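Local coordinates for protein PAN2-PAN3 deadenylation complex catalytic subunit pan2 (Neurospora crassa, PDB 4CZW) that probably trims mRNA poly(A) tails as the exonuclease subunit of the PAN complex, its apparently inactive ubiquitin-specific-protease-like domain serving as a scaffold, at residues G286-E291 against L378-A383; V329-T334 against Q338-V343. All coordinates share one frame; numbering follows the deposited sequence.

Contact 1: G286-E291 against L378-A383; sequences GWLPEE and LTFNAA
Leu288 and Leu378 bring two irregular loops together with their CA atoms 6.4 Å apart, inside the ubiquitin-specific-protease-like (pseudo-UCH) domain. One loop leads from helix 276-282 into strand 291-297. The other begins at Leu378, where helix 374-377 gives up its helical backbone angles, and runs toward strand 385-394. Leucines suit this small hydrophobic junction because their branched ends can each meet several neighbours. The side chain of Leu288 has CG opposite its own backbone N (chi1 176°), which brings CD2 to the edge of the Phe380 ring, near the ring plane and 3.9 Å from CE2. The same methyl meets CD2 of Leu378 at 4.0 Å, while CD1 of Leu378 lies against the carbonyl O of Leu288. Both leucines also rest on Leu325 of strand 321-334, and Phe227 and Trp282 pack against Leu288, so the apolar cluster extends well past the two loops. At the margin, Glu290 suits a more polar place, its carboxylate forming salt bridges with Lys374 and Arg350. A single water ties the two backbones together: it accepts from Leu288 N at 3.0 Å and donates to Leu378 O at 2.8 Å.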
loop_
_atom_site.group_PDB
_atom_site.type_symbol
_atom_site.label_atom_id
_atom_site.label_comp_id
_atom_site.label_asym_id
_atom_site.label_seq_id
_atom_site.Cartn_x
_atom_site.Cartn_y
_atom_site.Cartn_z
ATOM N N GLY A 286 1.226 30.243 -2.907
ATOM C CA GLY A 286 2.322 29.903 -3.796
ATOM C C GLY A 286 3.641 29.684 -3.081
ATOM O O GLY A 286 4.704 29.723 -3.701
ATOM N N TRP A 287 3.576 29.448 -1.774
ATOM C CA TRP A 287 4.783 29.272 -0.974
ATOM C C TRP A 287 5.442 27.924 -1.241
ATOM O O TRP A 287 6.667 27.816 -1.246
ATOM C CB TRP A 287 4.466 29.411 0.516
ATOM C CG TRP A 287 5.683 29.591 1.369
ATOM C CD1 TRP A 287 6.401 30.739 1.535
ATOM C CD2 TRP A 287 6.326 28.596 2.176
ATOM N NE1 TRP A 287 7.452 30.521 2.392
ATOM C CE2 TRP A 287 7.427 29.213 2.801
ATOM C CE3 TRP A 287 6.076 27.243 2.432
ATOM C CZ2 TRP A 287 8.279 28.526 3.664
ATOM C CZ3 TRP A 287 6.923 26.563 3.288
ATOM C CH2 TRP A 287 8.011 27.205 3.894
ATOM N N LEU A 288 4.626 26.897 -1.459
ATOM C CA LEU A 288 5.139 25.564 -1.753
ATOM C C LEU A 288 5.325 25.370 -3.252
ATOM O O LEU A 288 4.349 25.315 -4.000
ATOM C CB LEU A 288 4.203 24.487 -1.200
ATOM C CG LEU A 288 4.588 23.041 -1.523
ATOM C CD1 LEU A 288 5.949 22.698 -0.935
ATOM C CD2 LEU A 288 3.527 22.072 -1.024
ATOM N N PRO A 289 6.585 25.269 -3.697
ATOM C CA PRO A 289 6.885 25.059 -5.115
ATOM C C PRO A 289 6.684 23.605 -5.525
ATOM O O PRO A 289 6.934 22.703 -4.725
ATOM C CB PRO A 289 8.356 25.462 -5.218
ATOM C CG PRO A 289 8.914 25.121 -3.881
ATOM C CD PRO A 289 7.810 25.366 -2.883
ATOM N N GLU A 290 6.236 23.383 -6.755
ATOM C CA GLU A 290 6.065 22.027 -7.260
ATOM C C GLU A 290 7.378 21.504 -7.828
ATOM O O GLU A 290 7.469 20.353 -8.254
ATOM C CB GLU A 290 4.973 21.975 -8.331
ATOM C CG GLU A 290 5.290 22.782 -9.579
ATOM C CD GLU A 290 4.445 22.369 -10.768
ATOM O OE1 GLU A 290 4.416 21.161 -11.086
ATOM O OE2 GLU A 290 3.809 23.251 -11.382
ATOM N N GLU A 291 8.396 22.358 -7.825
ATOM C CA GLU A 291 9.684 22.005 -8.404
ATOM C C GLU A 291 10.829 22.714 -7.687
ATOM O O GLU A 291 10.817 23.936 -7.537
ATOM C CB GLU A 291 9.698 22.347 -9.895
ATOM C CG GLU A 291 10.738 21.595 -10.702
ATOM C CD GLU A 291 10.581 21.819 -12.193
ATOM O OE1 GLU A 291 10.484 22.991 -12.614
ATOM O OE2 GLU A 291 10.555 20.823 -12.944
ATOM N N LEU A 378 -2.028 23.385 -3.862
ATOM C CA LEU A 378 -0.919 24.131 -3.277
ATOM C C LEU A 378 -1.418 25.301 -2.434
ATOM O O LEU A 378 -0.660 26.219 -2.122
ATOM C CB LEU A 378 0.024 24.630 -4.373
ATOM C CG LEU A 378 0.654 23.544 -5.247
ATOM C CD1 LEU A 378 1.586 24.153 -6.285
ATOM C CD2 LEU A 378 1.389 22.524 -4.391
ATOM N N THR A 379 -2.696 25.263 -2.073
ATOM C CA THR A 379 -3.276 26.277 -1.198
ATOM C C THR A 379 -3.507 25.698 0.192
ATOM O O THR A 379 -4.074 24.615 0.335
ATOM C CB THR A 379 -4.608 26.818 -1.751
ATOM O OG1 THR A 379 -4.407 27.328 -3.075
ATOM C CG2 THR A 379 -5.145 27.930 -0.862
ATOM N N PHE A 380 -3.064 26.421 1.215
ATOM C CA PHE A 380 -3.228 25.969 2.590
ATOM C C PHE A 380 -3.911 27.034 3.444
ATOM O O PHE A 380 -3.811 28.229 3.165
ATOM C CB PHE A 380 -1.875 25.583 3.189
ATOM C CG PHE A 380 -1.174 24.486 2.438
ATOM C CD1 PHE A 380 -1.574 23.167 2.582
ATOM C CD2 PHE A 380 -0.120 24.773 1.585
ATOM C CE1 PHE A 380 -0.934 22.154 1.891
ATOM C CE2 PHE A 380 0.524 23.763 0.892
ATOM C CZ PHE A 380 0.115 22.452 1.045
ATOM N N ASN A 381 -4.610 26.588 4.482
ATOM C CA ASN A 381 -5.389 27.479 5.330
ATOM C C ASN A 381 -4.959 27.354 6.787
ATOM O O ASN A 381 -4.952 26.260 7.348
ATOM C CB ASN A 381 -6.881 27.170 5.182
ATOM C CG ASN A 381 -7.770 28.269 5.739
ATOM O OD1 ASN A 381 -7.555 28.760 6.847
ATOM N ND2 ASN A 381 -8.778 28.658 4.968
ATOM N N ALA A 382 -4.614 28.482 7.400
ATOM C CA ALA A 382 -4.115 28.496 8.773
ATOM C C ALA A 382 -5.168 28.047 9.783
ATOM O O ALA A 382 -4.848 27.742 10.931
ATOM C CB ALA A 382 -3.611 29.886 9.132
ATOM N N ALA A 383 -6.423 28.007 9.347
ATOM C CA ALA A 383 -7.531 27.679 10.235
ATOM C C ALA A 383 -7.775 26.176 10.338
ATOM O O ALA A 383 -8.137 25.678 11.404
ATOM C CB ALA A 383 -8.794 28.381 9.774
HETATM O O HOH W 1 1.722 27.130 -0.876
#

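Contact 2: V329-T334 against Q338-V343; sequences VVNVET and QKSHLV
Val330 pairs with Val343, and Val332 with His341, as hydrogen-bonded pairs of an antiparallel beta hairpin whose strand axes approach to 4.7 Å. Four backbone bonds hold the end away from the turn. Val330 N to Val343 O is 2.9 Å and nearly straight at 174°, and Val343 N returns the bond to Val330 O. Val332 N and His341 O, 2.9 Å apart, repeat the pattern with His341 N bonded back to Val332 O. Beta-branched valines suit an extended backbone, and here they pack together: Val343 CG2 sits 3.8 Å from Val330 CB and also touches CG2 of Val332, all on one face of the sheet. On the other face Asn331, with CG swung away from its backbone N (chi1 -175°), turns its amide across the strands, and OD1 touches CD2 of Leu342 and CB of Ser340. One water bridges the polar ends of this face, donating to Asn331 OD1 at 2.6 Å and lying 2.9 Å from Ser340 OG. Toward the turn the pairing slackens. Lys339 N makes a weak bond to Thr334 O at 3.5 Å, and Gln338 and Lys339, both exposed and poorly ordered, are long polar chains suited to solvent. Around the hairpin, helix 130-149 packs on Asn331, Ser340 and Leu342, helix 51-58 meets Val329 and Leu342, His341 NE2 bonds to Asn365 OD1 of strand 361-365, and strand 385-394 hydrogen-bonds to Val329 and Asn331.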
loop_
_atom_site.group_PDB
_atom_site.type_symbol
_atom_site.label_atom_id
_atom_site.label_comp_id
_atom_site.label_asym_id
_atom_site.label_seq_id
_atom_site.Cartn_x
_atom_site.Cartn_y
_atom_site.Cartn_z
ATOM N N VAL A 329 0.714 14.970 2.374
ATOM C CA VAL A 329 -0.182 14.500 3.422
ATOM C C VAL A 329 -0.678 15.704 4.212
ATOM O O VAL A 329 0.110 16.408 4.846
ATOM C CB VAL A 329 0.505 13.499 4.368
ATOM C CG1 VAL A 329 -0.400 13.178 5.550
ATOM C CG2 VAL A 329 0.878 12.233 3.616
ATOM N N VAL A 330 -1.985 15.942 4.170
ATOM C CA VAL A 330 -2.556 17.163 4.727
ATOM C C VAL A 330 -3.438 16.901 5.945
ATOM O O VAL A 330 -4.301 16.023 5.923
ATOM C CB VAL A 330 -3.385 17.912 3.664
ATOM C CG1 VAL A 330 -3.964 19.190 4.243
ATOM C CG2 VAL A 330 -2.530 18.214 2.444
ATOM N N ASN A 331 -3.215 17.670 7.006
ATOM C CA ASN A 331 -4.051 17.595 8.198
ATOM C C ASN A 331 -5.257 18.517 8.074
ATOM O O ASN A 331 -5.113 19.701 7.771
ATOM C CB ASN A 331 -3.245 17.950 9.449
ATOM C CG ASN A 331 -4.039 17.764 10.727
ATOM O OD1 ASN A 331 -4.076 16.673 11.295
ATOM N ND2 ASN A 331 -4.677 18.834 11.191
ATOM N N VAL A 332 -6.446 17.969 8.305
ATOM C CA VAL A 332 -7.679 18.740 8.207
ATOM C C VAL A 332 -8.396 18.805 9.551
ATOM O O VAL A 332 -8.813 17.781 10.091
ATOM C CB VAL A 332 -8.633 18.148 7.154
ATOM C CG1 VAL A 332 -9.950 18.906 7.147
ATOM C CG2 VAL A 332 -7.985 18.174 5.776
ATOM N N GLU A 333 -8.537 20.014 10.085
ATOM C CA GLU A 333 -9.184 20.212 11.377
ATOM C C GLU A 333 -10.668 20.530 11.228
ATOM O O GLU A 333 -11.082 21.177 10.267
ATOM C CB GLU A 333 -8.494 21.335 12.156
ATOM C CG GLU A 333 -7.033 21.075 12.479
ATOM C CD GLU A 333 -6.404 22.205 13.269
ATOM O OE1 GLU A 333 -7.131 23.153 13.632
ATOM O OE2 GLU A 333 -5.182 22.147 13.525
ATOM N N THR A 334 -11.464 20.065 12.185
ATOM C CA THR A 334 -12.884 20.391 12.236
ATOM C C THR A 334 -13.166 21.155 13.526
ATOM O O THR A 334 -12.730 20.742 14.597
ATOM C CB THR A 334 -13.762 19.127 12.169
ATOM O OG1 THR A 334 -13.419 18.367 11.004
ATOM C CG2 THR A 334 -15.236 19.501 12.113
ATOM N N GLN A 338 -14.232 19.345 17.901
ATOM C CA GLN A 338 -12.819 19.499 17.572
ATOM C C GLN A 338 -12.109 18.155 17.427
ATOM O O GLN A 338 -12.193 17.285 18.300
ATOM C CB GLN A 338 -12.118 20.363 18.626
ATOM C CG GLN A 338 -11.287 21.498 18.042
ATOM C CD GLN A 338 -9.860 21.089 17.733
ATOM O OE1 GLN A 338 -9.233 20.354 18.496
ATOM N NE2 GLN A 338 -9.337 21.569 16.610
ATOM N N LYS A 339 -11.423 18.003 16.296
ATOM C CA LYS A 339 -10.701 16.782 15.950
ATOM C C LYS A 339 -9.716 17.041 14.819
ATOM O O LYS A 339 -9.301 18.182 14.596
ATOM C CB LYS A 339 -11.666 15.667 15.536
ATOM C CG LYS A 339 -12.636 16.037 14.408
ATOM C CD LYS A 339 -13.406 14.814 13.912
ATOM C CE LYS A 339 -14.834 15.164 13.506
ATOM N NZ LYS A 339 -15.690 13.942 13.451
ATOM N N SER A 340 -9.359 15.974 14.105
ATOM C CA SER A 340 -8.490 16.065 12.933
ATOM C C SER A 340 -8.442 14.726 12.197
ATOM O O SER A 340 -8.531 13.669 12.816
ATOM C CB SER A 340 -7.071 16.508 13.332
ATOM O OG SER A 340 -6.447 15.569 14.190
ATOM N N HIS A 341 -8.317 14.771 10.874
ATOM C CA HIS A 341 -8.037 13.566 10.094
ATOM C C HIS A 341 -7.208 13.954 8.876
ATOM O O HIS A 341 -7.057 15.139 8.577
ATOM C CB HIS A 341 -9.324 12.848 9.672
ATOM C CG HIS A 341 -9.877 13.313 8.362
ATOM N ND1 HIS A 341 -10.496 14.534 8.209
ATOM C CD2 HIS A 341 -9.911 12.718 7.145
ATOM C CE1 HIS A 341 -10.882 14.673 6.953
ATOM N NE2 HIS A 341 -10.540 13.586 6.288
ATOM N N LEU A 342 -6.664 12.964 8.176
ATOM C CA LEU A 342 -5.723 13.248 7.099
ATOM C C LEU A 342 -6.281 12.971 5.707
ATOM O O LEU A 342 -7.030 12.017 5.499
ATOM C CB LEU A 342 -4.444 12.437 7.306
ATOM C CG LEU A 342 -3.861 12.509 8.717
ATOM C CD1 LEU A 342 -2.679 11.569 8.860
ATOM C CD2 LEU A 342 -3.460 13.934 9.063
ATOM N N VAL A 343 -5.904 13.820 4.758
ATOM C CA VAL A 343 -6.211 13.598 3.351
ATOM C C VAL A 343 -4.919 13.679 2.548
ATOM O O VAL A 343 -3.867 14.019 3.091
ATOM C CB VAL A 343 -7.224 14.623 2.805
ATOM C CG1 VAL A 343 -8.515 14.577 3.612
ATOM C CG2 VAL A 343 -6.624 16.021 2.820
HETATM O O HOH W 2 -3.612 15.678 13.634
#

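Contacts 1 and 2 belong to one ubiquitin-specific-protease-like domain, their centres about 16 Å apart. Along the chain the hairpin of contact 2 is nested inside the loop closed by contact 1: 286-291 comes first, then 329-334 and 338-343, and finally 378-383. Strand 321-334 is their common element. It supplies one arm of the hairpin, and it pairs with both strands that the loops of contact 1 lead into, 291-297 and 385-394. The two contacts meet where Phe380 CE1 approaches Val330 CG2 at 4.3 Å. Contact 1 thus brings together loops far apart in sequence, while contact 2 pairs adjacent strands of the same mixed sheet, within the scaffold domain and away from the zinc sites.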